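Local coordinates for glucose-6-phosphate isomerase (PDB 1ZZG) that catalyses the reversible isomerisation of glucose 6-phosphate to fructose 6-phosphate, a step of glycolysis and gluconeogenesis, at the interface of chains A and B. Numbering follows the deposited sequence. Chains: chain A/B, glucose-6-phosphate isomerase.

Contact 1: the interface of chains A and B. Residues chain A 409, 412-413; chain B 341-342, 345-346, 348-349.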
# COMPACT_ATOMS: atom_id res chain seq x y z
N THR A 409 -2.58 -22.77 11.16
CA THR A 409 -3.88 -22.42 10.60
C THR A 409 -4.73 -23.69 10.45
O THR A 409 -5.91 -23.70 10.82
CB THR A 409 -3.75 -21.75 9.21
OG1 THR A 409 -3.17 -20.45 9.36
CG2 THR A 409 -5.11 -21.63 8.55
N ARG A 412 -5.79 -24.84 13.90
CA ARG A 412 -6.89 -24.02 14.40
C ARG A 412 -8.23 -24.42 13.76
O ARG A 412 -9.21 -24.65 14.47
CB ARG A 412 -6.61 -22.54 14.12
CG ARG A 412 -5.47 -21.95 14.93
CD ARG A 412 -6.00 -21.26 16.17
NE ARG A 412 -4.95 -20.63 16.95
CZ ARG A 412 -5.18 -19.85 18.01
NH1 ARG A 412 -6.43 -19.61 18.39
NH2 ARG A 412 -4.17 -19.31 18.68
N LEU A 413 -8.27 -24.50 12.44
CA LEU A 413 -9.49 -24.87 11.73
C LEU A 413 -10.01 -26.25 12.13
O LEU A 413 -11.22 -26.45 12.23
CB LEU A 413 -9.26 -24.87 10.21
CG LEU A 413 -9.23 -23.55 9.42
CD1 LEU A 413 -8.92 -23.86 7.97
CD2 LEU A 413 -10.57 -22.84 9.54
N GLN B 341 -13.82 -17.65 9.55
CA GLN B 341 -13.17 -18.64 10.39
C GLN B 341 -11.73 -18.85 9.89
O GLN B 341 -10.80 -18.96 10.68
CB GLN B 341 -13.96 -19.95 10.35
CG GLN B 341 -13.48 -21.02 11.30
CD GLN B 341 -14.45 -22.17 11.40
OE1 GLN B 341 -14.24 -23.12 12.15
NE2 GLN B 341 -15.54 -22.10 10.63
N LEU B 342 -11.55 -18.88 8.57
CA LEU B 342 -10.22 -19.05 7.98
C LEU B 342 -9.40 -17.80 8.26
O LEU B 342 -8.23 -17.89 8.63
CB LEU B 342 -10.35 -19.27 6.47
CG LEU B 342 -9.06 -19.29 5.63
CD1 LEU B 342 -8.14 -20.39 6.12
CD2 LEU B 342 -9.40 -19.49 4.16
N ALA B 345 -8.31 -17.81 11.93
CA ALA B 345 -7.33 -18.86 12.18
C ALA B 345 -5.95 -18.40 11.71
O ALA B 345 -4.96 -18.55 12.44
CB ALA B 345 -7.73 -20.14 11.44
N GLU B 346 -5.88 -17.85 10.50
CA GLU B 346 -4.62 -17.37 9.96
C GLU B 346 -4.04 -16.24 10.79
O GLU B 346 -2.82 -16.18 11.00
CB GLU B 346 -4.80 -16.90 8.51
CG GLU B 346 -5.23 -18.00 7.57
CD GLU B 346 -4.96 -17.65 6.13
OE1 GLU B 346 -3.78 -17.63 5.75
OE2 GLU B 346 -5.93 -17.37 5.38
N GLU B 348 -4.49 -15.70 14.04
CA GLU B 348 -4.00 -16.29 15.29
C GLU B 348 -2.74 -17.10 15.02
O GLU B 348 -1.80 -17.08 15.81
CB GLU B 348 -5.07 -17.21 15.90
CG GLU B 348 -6.31 -16.49 16.44
CD GLU B 348 -6.05 -15.70 17.71
OE1 GLU B 348 -4.97 -15.87 18.32
OE2 GLU B 348 -6.93 -14.91 18.10
N ALA B 349 -2.73 -17.81 13.90
CA ALA B 349 -1.58 -18.62 13.52
C ALA B 349 -0.33 -17.77 13.30
O ALA B 349 0.76 -18.12 13.76
CB ALA B 349 -1.90 -19.42 12.25
O HOH W 1 -11.54 -22.55 13.59
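The guanidinium of A:Arg412 lies flat over the side chain of B:Glu348, with the CB methylene under the centre of one face and 3.4 Å from CZ. The B:Glu348 carboxylate also lies over that face, its oxygen OE1 3.5 Å from NH2 of A:Arg412 in a long salt bridge made face-on and not in the plane of the N-H groups. The two planes are 27° apart, so the carboxylate lies tilted over the guanidinium rather than beside it. Both chains bend at chi2 (-95° in the arginine, -71° in the glutamate), which folds the arginine back over the glutamate methylenes.

This is a helix-on-helix patch of the two-fold interface in a phosphoglucose isomerase, a family of dimeric enzymes: the C-terminal helix 403-414 of chain A packs on helix 339-356 of chain B. An alanine in place of A:Arg412 would probably leave the B:Glu348 carboxylate without its mate across the interface and its methylenes without the flat group lying over them.

One turn back along the A helix, A:Thr409 presses both branches onto the B helix. Its hydroxyl OG1 sits 3.3 Å from the methyl CB of B:Ala349 and also meets the CA of B:Glu346, so on this side the hydroxyl packs against carbon. Its methyl CG2, anti to the backbone N, turns instead to the CG methylene of B:Glu346 at 3.8 Å and towards B:Leu342.

B:Ala345 offers its methyl to the CB of A:Arg412 at 3.8 Å, a small side chain that probably lets the helices approach closely. A:Leu413 divides its tips: CD2 touches the CG of B:Gln341 at 3.9 Å, and CD1 meets CD1 of B:Leu342 tip to tip. A water bridges the helices here, 3.1 Å from the amide oxygen OE1 of B:Gln341 and 3.3 Å from the backbone O of A:Arg412.

Contact 2: the interface of chains A and B. Residues chain A 333-334, 342, 345-346, 349; chain B 101, 130, 409, 413.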
# COMPACT_ATOMS: atom_id res chain seq x y z
N TYR A 333 1.69 30.27 -10.21
CA TYR A 333 3.02 29.74 -10.50
C TYR A 333 2.92 28.37 -11.19
O TYR A 333 3.88 27.88 -11.78
CB TYR A 333 3.86 29.63 -9.22
CG TYR A 333 3.45 28.54 -8.26
CD1 TYR A 333 4.08 27.29 -8.27
CD2 TYR A 333 2.44 28.75 -7.32
CE1 TYR A 333 3.73 26.29 -7.36
CE2 TYR A 333 2.07 27.76 -6.41
CZ TYR A 333 2.72 26.53 -6.44
OH TYR A 333 2.36 25.56 -5.53
N LEU A 334 1.73 27.78 -11.12
CA LEU A 334 1.47 26.48 -11.74
C LEU A 334 0.84 26.63 -13.12
O LEU A 334 1.00 25.74 -13.96
CB LEU A 334 0.55 25.64 -10.85
CG LEU A 334 1.11 25.17 -9.50
CD1 LEU A 334 -0.01 24.58 -8.66
CD2 LEU A 334 2.21 24.14 -9.73
N LEU A 342 5.22 19.06 -13.10
CA LEU A 342 5.13 19.18 -11.65
C LEU A 342 5.66 17.91 -10.99
O LEU A 342 6.48 17.95 -10.08
CB LEU A 342 3.68 19.42 -11.21
CG LEU A 342 3.45 19.51 -9.70
CD1 LEU A 342 4.39 20.54 -9.08
CD2 LEU A 342 2.00 19.88 -9.43
N ALA A 345 9.37 17.73 -11.20
CA ALA A 345 9.97 18.71 -10.32
C ALA A 345 9.95 18.22 -8.87
O ALA A 345 10.95 18.34 -8.16
CB ALA A 345 9.24 20.03 -10.43
N GLU A 346 8.83 17.65 -8.44
CA GLU A 346 8.73 17.16 -7.07
C GLU A 346 9.65 15.97 -6.82
O GLU A 346 10.21 15.82 -5.73
CB GLU A 346 7.29 16.76 -6.75
CG GLU A 346 6.30 17.90 -6.81
CD GLU A 346 5.02 17.58 -6.07
OE1 GLU A 346 5.04 17.58 -4.82
OE2 GLU A 346 4.00 17.31 -6.73
N ALA A 349 13.19 17.33 -6.68
CA ALA A 349 13.25 18.12 -5.45
C ALA A 349 13.39 17.23 -4.22
O ALA A 349 14.22 17.49 -3.36
CB ALA A 349 12.00 18.99 -5.34
N VAL B 101 -0.23 13.71 -9.18
CA VAL B 101 -0.32 14.63 -10.31
C VAL B 101 0.11 14.01 -11.64
O VAL B 101 0.37 14.73 -12.59
CB VAL B 101 0.52 15.91 -10.07
CG1 VAL B 101 -0.12 16.73 -8.96
CG2 VAL B 101 1.95 15.55 -9.69
N ALA B 130 0.36 22.34 -3.25
CA ALA B 130 0.62 22.34 -4.68
C ALA B 130 -0.13 21.30 -5.51
O ALA B 130 -0.79 21.64 -6.50
CB ALA B 130 2.12 22.22 -4.92
N THR B 409 10.94 22.41 -5.32
CA THR B 409 9.98 22.13 -6.39
C THR B 409 9.63 23.42 -7.12
O THR B 409 9.56 23.45 -8.35
CB THR B 409 8.67 21.51 -5.84
OG1 THR B 409 8.94 20.21 -5.29
CG2 THR B 409 7.64 21.36 -6.95
N LEU B 413 10.37 24.51 -11.12
CA LEU B 413 9.20 24.83 -11.92
C LEU B 413 9.36 26.18 -12.62
O LEU B 413 8.99 26.34 -13.78
CB LEU B 413 7.94 24.88 -11.04
CG LEU B 413 7.13 23.61 -10.81
CD1 LEU B 413 5.99 23.92 -9.84
CD2 LEU B 413 6.58 23.11 -12.14
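Leucine packing carries much of this patch, where B:Leu413 from the C-terminal helix 403-414 enters between A:Leu334 and A:Leu342. It belongs to the subunit interface of a phosphoglucose isomerase, with helix 339-356 and the preceding loop of chain A on the other side. One methyl, CD1 of B:Leu413, does most of the touching: it lies 3.8 Å from CD2 of A:Leu334 and makes a similar contact with CD1 of A:Leu342. The second methyl of A:Leu342, CD2, points to another segment of chain B and meets CG1 of B:Val101 at 3.8 Å, the two side chains crossing at about a right angle. With CG anti to the backbone N (chi1 178°), A:Leu342 reaches out from its helix and forks between the two segments.

The aromatic contacts come from A:Tyr333. Its ring carbon CE1 is 4.1 Å from CD1 of B:Leu413, while CG of its own neighbour A:Leu334 sits over one ring face towards the rim. The phenol oxygen OH ends against the methyl CB of B:Ala130, 3.4 Å away, at the start of helix 130-147.

Polar side chains take part here through van der Waals contact, and no direct hydrogen bond or salt bridge crosses the patch. The methyl CG2 of B:Thr409 lies 3.7 Å from the methylene CG of A:Glu346 and also faces A:Leu342. Its hydroxyl OG1 lies 3.3 Å from the methyl CB of A:Ala349. The glutamate runs on in an extended chain beyond CG, bringing carboxylate oxygen OE2 to 4.0 Å from CG2 of B:Val101.

Contact 1 and contact 2 lie about 48 Å apart, at two ends of the dimer interface, and use the same pair of elements with the chains exchanged: helix 403-414 of one subunit against helix 339-356 of the other. Residues 342, 345, 346, 349, 409 and 413 appear in both, each from the opposite chain. Each subunit thus gives its C-terminal helix at one end and receives its partner's at the other. The centre of contact 1 is about 12 Å from B:His293 and that of contact 2 about 10 Å from A:His293, so the exchange may steady the part of the active site around this histidine.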